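Probable UbiX-like flavin prenyltransferase (Escherichia coli, PDB 1SBZ) probably acts as a flavin prenyltransferase, making the prenylated FMN cofactor of a phenolic acid decarboxylase, and assembles as a dodecamer with bound FMN. Local coordinates at residues D[8-13]-D[83-88]; D[79-84]-D[115-120]. All coordinates share one frame; numbering follows the deposited sequence.

Interaction 1: D[8-13]-D[83-88]; sequences TGATGA and VIPCSM. With FMN (flavin mononucleotide), chain H.
Two rings frame the meeting of Ala10 and Gly12 with Pro85: the puckered ring of this cis-proline and the flat isoalloxazine. At the CG corner of the proline sits Ala10 O, 3.3 Å from CG; Gly12 O lies off one ring face, 3.3 Å from CD, and on the opposite face the Ala10 methyl packs 4.0 Å from CG. Thr8 CB lies 3.2 Å from Pro85 O, and Thr8 OG1 is hydrogen-bonded to Thr90 OG1. Ala10 also covers one face of the isoalloxazine, its CA 3.5 Å above FMN C4A. Thr11 N reaches FMN O4 from above the same face, whereas at the pyrimidine end Met88 N bonds O2 in a nearly straight line (2.9 Å, 172°). The phosphate bridges the two segments: Gly9 N donates to O1P (2.8 Å), and Ser87 OG to O3P (2.6 Å). Gly9 O accepts the ribityl O2' hydroxyl. Ser87 is the N-cap of helix 88-96, its OG also accepting from Thr90 N. The loop between strand 2-7 and helix 13-24 packs on the end of strand 80-86. Glu46, from helix 37-46, accepts from Gly12 N and Ala13 N where helix 13-24 starts; Thr11 OG1 hydrogen-bonds Glu46 and Phe151 N of a second subunit.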
ATOM      1  N   THR D   8       7.451  28.798  15.509  1.00 19.07           N
ATOM      2  CA  THR D   8       6.881  28.827  14.186  1.00 18.59           C
ATOM      3  C   THR D   8       5.567  29.629  14.177  1.00 18.48           C
ATOM      4  O   THR D   8       4.947  29.802  15.221  1.00 18.43           O
ATOM      5  CB  THR D   8       6.752  27.350  13.759  1.00 19.06           C
ATOM      6  OG1 THR D   8       7.836  27.017  12.876  1.00 18.74           O
ATOM      7  CG2 THR D   8       5.550  27.087  12.996  1.00 18.45           C
ATOM      8  N   GLY D   9       5.159  30.115  13.005  1.00 18.48           N
ATOM      9  CA  GLY D   9       4.064  31.082  12.886  1.00 18.27           C
ATOM     10  C   GLY D   9       2.645  30.543  12.975  1.00 18.25           C
ATOM     11  O   GLY D   9       1.766  30.986  12.246  1.00 18.66           O
ATOM     12  N   ALA D  10       2.417  29.585  13.862  1.00 17.90           N
ATOM     13  CA  ALA D  10       1.060  29.181  14.200  1.00 18.12           C
ATOM     14  C   ALA D  10       0.615  29.978  15.418  1.00 18.00           C
ATOM     15  O   ALA D  10       1.435  30.358  16.263  1.00 18.15           O
ATOM     16  CB  ALA D  10       0.989  27.687  14.482  1.00 17.32           C
ATOM     17  N   THR D  11      -0.681  30.246  15.516  1.00 18.22           N
ATOM     18  CA  THR D  11      -1.172  30.924  16.698  1.00 18.23           C
ATOM     19  C   THR D  11      -0.832  30.039  17.906  1.00 18.46           C
ATOM     20  O   THR D  11      -0.896  28.816  17.827  1.00 18.86           O
ATOM     21  CB  THR D  11      -2.672  31.289  16.564  1.00 18.11           C
ATOM     22  OG1 THR D  11      -3.127  31.891  17.780  1.00 18.92           O
ATOM     23  CG2 THR D  11      -3.557  30.049  16.406  1.00 17.37           C
ATOM     24  N   GLY D  12      -0.391  30.653  18.993  1.00 18.25           N
ATOM     25  CA  GLY D  12       0.094  29.892  20.129  1.00 18.49           C
ATOM     26  C   GLY D  12       1.517  30.229  20.517  1.00 18.34           C
ATOM     27  O   GLY D  12       2.207  29.406  21.132  1.00 18.03           O
ATOM     28  N   ALA D  13       1.957  31.443  20.178  1.00 18.46           N
ATOM     29  CA  ALA D  13       3.274  31.927  20.616  1.00 18.42           C
ATOM     30  C   ALA D  13       3.450  31.929  22.145  1.00 18.76           C
ATOM     31  O   ALA D  13       4.560  31.672  22.621  1.00 19.14           O
ATOM     32  CB  ALA D  13       3.579  33.304  20.031  1.00 18.34           C
ATOM     33  N   VAL D  83       9.433  21.822  18.550  1.00 17.85           N
ATOM     34  CA  VAL D  83       8.905  22.913  17.729  1.00 17.10           C
ATOM     35  C   VAL D  83       7.554  23.308  18.315  1.00 17.56           C
ATOM     36  O   VAL D  83       6.615  22.504  18.311  1.00 17.39           O
ATOM     37  CB  VAL D  83       8.773  22.520  16.239  1.00 16.93           C
ATOM     38  CG1 VAL D  83       8.387  23.732  15.393  1.00 15.32           C
ATOM     39  CG2 VAL D  83      10.081  21.892  15.722  1.00 15.30           C
ATOM     40  N   ILE D  84       7.468  24.540  18.820  1.00 17.71           N
ATOM     41  CA  ILE D  84       6.322  24.983  19.621  1.00 17.69           C
ATOM     42  C   ILE D  84       5.971  26.478  19.457  1.00 17.93           C
ATOM     43  O   ILE D  84       6.774  27.348  19.814  1.00 18.30           O
ATOM     44  CB  ILE D  84       6.562  24.623  21.121  1.00 18.01           C
ATOM     45  CG1 ILE D  84       5.362  25.025  21.982  1.00 17.48           C
ATOM     46  CG2 ILE D  84       7.904  25.218  21.636  1.00 17.06           C
ATOM     47  CD1 ILE D  84       5.458  24.532  23.424  1.00 17.72           C
ATOM     48  N   PRO D  85       4.799  26.783  18.885  1.00 17.42           N
ATOM     49  CA  PRO D  85       3.937  25.789  18.239  1.00 17.18           C
ATOM     50  C   PRO D  85       4.524  25.446  16.881  1.00 16.78           C
ATOM     51  O   PRO D  85       5.406  26.166  16.390  1.00 16.64           O
ATOM     52  CB  PRO D  85       2.625  26.549  18.036  1.00 17.44           C
ATOM     53  CG  PRO D  85       3.066  27.982  17.859  1.00 17.38           C
ATOM     54  CD  PRO D  85       4.240  28.144  18.796  1.00 17.20           C
ATOM     55  N   CYS D  86       4.039  24.363  16.283  1.00 16.35           N
ATOM     56  CA  CYS D  86       4.483  23.954  14.956  1.00 15.41           C
ATOM     57  C   CYS D  86       3.348  24.178  13.956  1.00 14.97           C
ATOM     58  O   CYS D  86       2.244  23.635  14.102  1.00 14.96           O
ATOM     59  CB  CYS D  86       4.944  22.489  14.966  1.00 15.59           C
ATOM     60  SG  CYS D  86       5.528  21.871  13.367  1.00 15.87           S
ATOM     61  N   SER D  87       3.614  25.005  12.957  1.00 14.04           N
ATOM     62  CA  SER D  87       2.643  25.293  11.918  1.00 13.77           C
ATOM     63  C   SER D  87       2.571  24.108  10.957  1.00 13.77           C
ATOM     64  O   SER D  87       3.458  23.244  10.949  1.00 12.60           O
ATOM     65  CB  SER D  87       3.076  26.538  11.150  1.00 13.84           C
ATOM     66  OG  SER D  87       4.210  26.234  10.358  1.00 12.81           O
HETATM   67  N   MSE D  88       1.532  24.104  10.128  1.00 14.18           N
HETATM   68  CA  MSE D  88       1.321  23.061   9.130  1.00 14.78           C
HETATM   69  C   MSE D  88       2.356  23.113   8.024  1.00 14.79           C
HETATM   70  O   MSE D  88       2.766  22.073   7.507  1.00 14.78           O
HETATM   71  CB  MSE D  88      -0.100  23.137   8.553  1.00 15.15           C
HETATM   72  CG  MSE D  88      -1.203  22.901   9.588  1.00 15.16           C
HETATM   73 SE   MSE D  88      -1.085  21.175  10.530  1.00 20.93          SE
HETATM   74  CE  MSE D  88      -0.105  21.717  12.184  1.00 16.48           C
TER
HETATM   75  N1  FMN H1404      -0.603  28.307  10.274  1.00 19.94           N
HETATM   76  C2  FMN H1404      -0.935  27.085  10.815  1.00 19.80           C
HETATM   77  O2  FMN H1404      -0.563  26.077  10.226  1.00 19.54           O
HETATM   78  N3  FMN H1404      -1.669  27.015  11.983  1.00 19.41           N
HETATM   79  C4  FMN H1404      -2.067  28.185  12.618  1.00 20.13           C
HETATM   80  O4  FMN H1404      -2.489  28.113  13.776  1.00 19.17           O
HETATM   81  C4A FMN H1404      -1.723  29.431  12.064  1.00 20.00           C
HETATM   82  N5  FMN H1404      -2.097  30.622  12.667  1.00 19.99           N
HETATM   83  C5A FMN H1404      -1.739  31.842  12.101  1.00 19.59           C
HETATM   84  C6  FMN H1404      -2.114  33.040  12.716  1.00 20.25           C
HETATM   85  C7  FMN H1404      -1.753  34.274  12.154  1.00 20.58           C
HETATM   86  C7M FMN H1404      -1.843  35.504  13.022  1.00 22.80           C
HETATM   87  C8  FMN H1404      -1.012  34.305  10.966  1.00 20.26           C
HETATM   88  C8M FMN H1404      -0.381  35.581  10.462  1.00 21.90           C
HETATM   89  C9  FMN H1404      -0.642  33.109  10.359  1.00 19.80           C
HETATM   90  C9A FMN H1404      -0.998  31.877  10.921  1.00 19.77           C
HETATM   91  N10 FMN H1404      -0.625  30.685  10.304  1.00 19.67           N
HETATM   92  C10 FMN H1404      -0.989  29.478  10.877  1.00 19.64           C
HETATM   93  C1' FMN H1404      -0.072  30.708   8.904  1.00 19.09           C
HETATM   94  C2' FMN H1404       1.443  30.532   8.949  1.00 19.54           C
HETATM   95  O2' FMN H1404       2.008  31.543   9.758  1.00 20.58           O
HETATM   96  C3' FMN H1404       2.068  30.517   7.549  1.00 19.64           C
HETATM   97  O3' FMN H1404       1.726  29.305   6.892  1.00 19.41           O
HETATM   98  C4' FMN H1404       3.590  30.707   7.555  1.00 18.98           C
HETATM   99  O4' FMN H1404       4.126  30.533   6.257  1.00 19.54           O
HETATM  100  C5' FMN H1404       4.306  29.739   8.492  1.00 19.18           C
HETATM  101  O5' FMN H1404       5.706  29.814   8.280  1.00 19.00           O
HETATM  102  P   FMN H1404       6.688  29.225   9.413  1.00 19.44           P
HETATM  103  O1P FMN H1404       6.608  30.153  10.608  1.00 20.50           O
HETATM  104  O2P FMN H1404       8.067  29.181   8.825  1.00 18.37           O
HETATM  105  O3P FMN H1404       6.227  27.831   9.795  1.00 18.94           O

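Interaction 2: D[79-84]-D[115-120]; sequences DGMIVI and RKLVLV
Met81, a selenomethionine, lies alongside Leu117 and points the same way from the sheet. Its CG is anti to the backbone N (chi1 177°) and the chain stays extended beyond it, which carries the side chain past a single methyl, Leu117 CD1: CB and CG each lie 3.8 Å from it, and SE, farther out, is still within 4.2 Å. Beyond this point the side chain leaves Leu117 and packs on Ala106, Ala107 and Val110 of helix 102-112. One step along the same face, Val83 CG2 packs on Leu119 CD1 at 3.7 Å.

The backbones form a regular parallel ladder, the strand axes only 8° apart. Met81 N donates to Lys116 O, and Met81 O accepts from Val118 N (2.9 Å, with a fairly straight N-H...O angle of 165°). Val83 repeats the pattern with Val118 O and Val120 N, so Met81 and Val83 each bond strand 116-120 through both N and O. Before the ladder starts, a water links the two strands instead, donating to Asp79 O (2.7 Å) and accepting from Lys116 N.

The face bearing Ile82, Val118 and Val120 is aliphatic as well. Ile84, at the corner, lies beside Val120, whose CG2 is 3.8 Å from Ile84 CB.

The contact joins neighbouring central strands of the parallel sheet in this Rossmann-like flavoprotein fold, linked in sequence by a beta-alpha-beta crossover through helices 88-96 and 102-112. Helix 102-112 covers the Met81 face; on the reverse, helix 158-170 meets Ile82, Val118 and Val120 through Val169, while helix 13-24 covers Ile82 and Ile84. On the far side of strand 80-86, strand 2-7 continues the sheet.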
ATOM      1  N   ASP D  79      20.276  16.845  22.764  1.00 27.13           N
ATOM      2  CA  ASP D  79      19.409  15.796  23.270  1.00 27.21           C
ATOM      3  C   ASP D  79      18.070  15.764  22.551  1.00 26.38           C
ATOM      4  O   ASP D  79      17.254  14.886  22.801  1.00 26.90           O
ATOM      5  CB  ASP D  79      19.211  15.949  24.777  1.00 27.59           C
ATOM      6  CG  ASP D  79      20.500  15.773  25.534  1.00 29.21           C
ATOM      7  OD1 ASP D  79      20.731  14.665  26.063  1.00 31.86           O
ATOM      8  OD2 ASP D  79      21.360  16.671  25.615  1.00 30.53           O
ATOM      9  N   GLY D  80      17.852  16.717  21.652  1.00 25.24           N
ATOM     10  CA  GLY D  80      16.624  16.742  20.867  1.00 23.67           C
ATOM     11  C   GLY D  80      16.139  18.134  20.547  1.00 22.72           C
ATOM     12  O   GLY D  80      16.872  19.110  20.711  1.00 22.36           O
HETATM   13  N   MSE D  81      14.883  18.214  20.109  1.00 21.62           N
HETATM   14  CA  MSE D  81      14.304  19.441  19.581  1.00 21.15           C
HETATM   15  C   MSE D  81      12.801  19.476  19.842  1.00 20.18           C
HETATM   16  O   MSE D  81      12.134  18.452  19.755  1.00 20.63           O
HETATM   17  CB  MSE D  81      14.579  19.542  18.074  1.00 20.61           C
HETATM   18  CG  MSE D  81      13.962  20.752  17.364  1.00 20.59           C
HETATM   19 SE   MSE D  81      14.656  20.949  15.552  1.00 23.52          SE
HETATM   20  CE  MSE D  81      13.788  22.593  15.077  1.00 21.01           C
ATOM     21  N   ILE D  82      12.290  20.658  20.176  1.00 19.71           N
ATOM     22  CA  ILE D  82      10.857  20.903  20.297  1.00 19.00           C
ATOM     23  C   ILE D  82      10.490  22.015  19.327  1.00 18.68           C
ATOM     24  O   ILE D  82      11.161  23.039  19.279  1.00 19.07           O
ATOM     25  CB  ILE D  82      10.475  21.329  21.748  1.00 19.05           C
ATOM     26  CG1 ILE D  82      10.979  20.309  22.766  1.00 18.30           C
ATOM     27  CG2 ILE D  82       8.953  21.500  21.885  1.00 19.34           C
ATOM     28  CD1 ILE D  82      11.020  20.810  24.201  1.00 18.75           C
ATOM     29  N   VAL D  83       9.433  21.822  18.550  1.00 17.85           N
ATOM     30  CA  VAL D  83       8.905  22.913  17.729  1.00 17.10           C
ATOM     31  C   VAL D  83       7.554  23.308  18.315  1.00 17.56           C
ATOM     32  O   VAL D  83       6.615  22.504  18.311  1.00 17.39           O
ATOM     33  CB  VAL D  83       8.773  22.520  16.239  1.00 16.93           C
ATOM     34  CG1 VAL D  83       8.387  23.732  15.393  1.00 15.32           C
ATOM     35  CG2 VAL D  83      10.081  21.892  15.722  1.00 15.30           C
ATOM     36  N   ILE D  84       7.468  24.540  18.820  1.00 17.71           N
ATOM     37  CA  ILE D  84       6.322  24.983  19.621  1.00 17.69           C
ATOM     38  C   ILE D  84       5.971  26.478  19.457  1.00 17.93           C
ATOM     39  O   ILE D  84       6.774  27.348  19.814  1.00 18.30           O
ATOM     40  CB  ILE D  84       6.562  24.623  21.121  1.00 18.01           C
ATOM     41  CG1 ILE D  84       5.362  25.025  21.982  1.00 17.48           C
ATOM     42  CG2 ILE D  84       7.904  25.218  21.636  1.00 17.06           C
ATOM     43  CD1 ILE D  84       5.458  24.532  23.424  1.00 17.72           C
ATOM     44  N   ARG D 115      17.928  11.485  17.305  1.00 18.07           N
ATOM     45  CA  ARG D 115      17.600  12.283  18.484  1.00 18.50           C
ATOM     46  C   ARG D 115      16.100  12.547  18.523  1.00 18.84           C
ATOM     47  O   ARG D 115      15.396  12.353  17.514  1.00 18.62           O
ATOM     48  CB  ARG D 115      18.410  13.586  18.502  1.00 18.42           C
ATOM     49  CG  ARG D 115      19.915  13.337  18.449  1.00 18.43           C
ATOM     50  CD  ARG D 115      20.790  14.583  18.334  1.00 19.45           C
ATOM     51  NE  ARG D 115      22.196  14.183  18.221  1.00 19.79           N
ATOM     52  CZ  ARG D 115      23.160  14.902  17.655  1.00 20.39           C
ATOM     53  NH1 ARG D 115      22.907  16.097  17.130  1.00 20.20           N
ATOM     54  NH2 ARG D 115      24.392  14.407  17.603  1.00 19.99           N
ATOM     55  N   LYS D 116      15.606  12.961  19.687  1.00 18.81           N
ATOM     56  CA  LYS D 116      14.162  13.080  19.889  1.00 19.09           C
ATOM     57  C   LYS D 116      13.611  14.361  19.271  1.00 18.84           C
ATOM     58  O   LYS D 116      14.101  15.454  19.563  1.00 19.32           O
ATOM     59  CB  LYS D 116      13.808  12.992  21.379  1.00 19.55           C
ATOM     60  CG  LYS D 116      12.331  13.228  21.665  1.00 21.00           C
ATOM     61  CD  LYS D 116      11.792  12.240  22.678  1.00 26.74           C
ATOM     62  CE  LYS D 116      10.330  11.924  22.386  1.00 27.96           C
ATOM     63  NZ  LYS D 116      10.099  11.614  20.928  1.00 32.56           N
ATOM     64  N   LEU D 117      12.603  14.219  18.412  1.00 18.40           N
ATOM     65  CA  LEU D 117      11.869  15.366  17.887  1.00 17.84           C
ATOM     66  C   LEU D 117      10.447  15.413  18.460  1.00 17.97           C
ATOM     67  O   LEU D 117       9.691  14.443  18.346  1.00 17.42           O
ATOM     68  CB  LEU D 117      11.842  15.334  16.351  1.00 18.04           C
ATOM     69  CG  LEU D 117      11.206  16.523  15.612  1.00 18.06           C
ATOM     70  CD1 LEU D 117      11.901  17.834  15.968  1.00 17.61           C
ATOM     71  CD2 LEU D 117      11.238  16.312  14.105  1.00 17.06           C
ATOM     72  N   VAL D 118      10.100  16.537  19.088  1.00 18.21           N
ATOM     73  CA  VAL D 118       8.773  16.731  19.668  1.00 18.31           C
ATOM     74  C   VAL D 118       8.099  17.910  18.977  1.00 18.11           C
ATOM     75  O   VAL D 118       8.591  19.032  19.031  1.00 18.26           O
ATOM     76  CB  VAL D 118       8.827  16.974  21.201  1.00 18.39           C
ATOM     77  CG1 VAL D 118       7.426  17.243  21.771  1.00 19.05           C
ATOM     78  CG2 VAL D 118       9.474  15.800  21.911  1.00 19.21           C
ATOM     79  N   LEU D 119       6.975  17.652  18.323  1.00 17.52           N
ATOM     80  CA  LEU D 119       6.247  18.712  17.627  1.00 17.25           C
ATOM     81  C   LEU D 119       5.010  19.097  18.408  1.00 17.07           C
ATOM     82  O   LEU D 119       4.359  18.241  19.009  1.00 17.43           O
ATOM     83  CB  LEU D 119       5.843  18.226  16.236  1.00 17.19           C
ATOM     84  CG  LEU D 119       6.717  18.468  15.001  1.00 18.43           C
ATOM     85  CD1 LEU D 119       8.186  18.802  15.284  1.00 17.80           C
ATOM     86  CD2 LEU D 119       6.577  17.315  13.994  1.00 17.62           C
ATOM     87  N   VAL D 120       4.672  20.382  18.388  1.00 16.55           N
ATOM     88  CA  VAL D 120       3.459  20.873  19.025  1.00 16.08           C
ATOM     89  C   VAL D 120       2.593  21.441  17.894  1.00 15.82           C
ATOM     90  O   VAL D 120       2.525  22.656  17.699  1.00 15.98           O
ATOM     91  CB  VAL D 120       3.787  21.936  20.140  1.00 16.14           C
ATOM     92  CG1 VAL D 120       2.519  22.521  20.758  1.00 15.97           C
ATOM     93  CG2 VAL D 120       4.674  21.315  21.234  1.00 16.22           C
TER
HETATM   94  O   HOH W   1      17.275  12.213  22.162  1.00 39.90           O

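Overall arrangement
Strand 80-86 carries both contacts, which share Val83 and Ile84 and have centres 13 Å apart. Interaction 2 sets its body within the sheet; interaction 1 takes up its C-terminal end, where the chain turns the corner and reaches the flavin. The two meet beyond that corner: Cys86 N probably donates a hydrogen bond to Val120 O (2.7 Å), and Cys86 SG packs against Leu119 CG at 4.0 Å. Pairing with strand 116-121 thus persists up to the residue before Ser87. FMN touches Thr8 to Thr11, Ser87 and Met88 of interaction 1, whereas the nearest approach from interaction 2, by the Val83 side chain, is about 7 Å, placing the strand pair behind the FMN pocket.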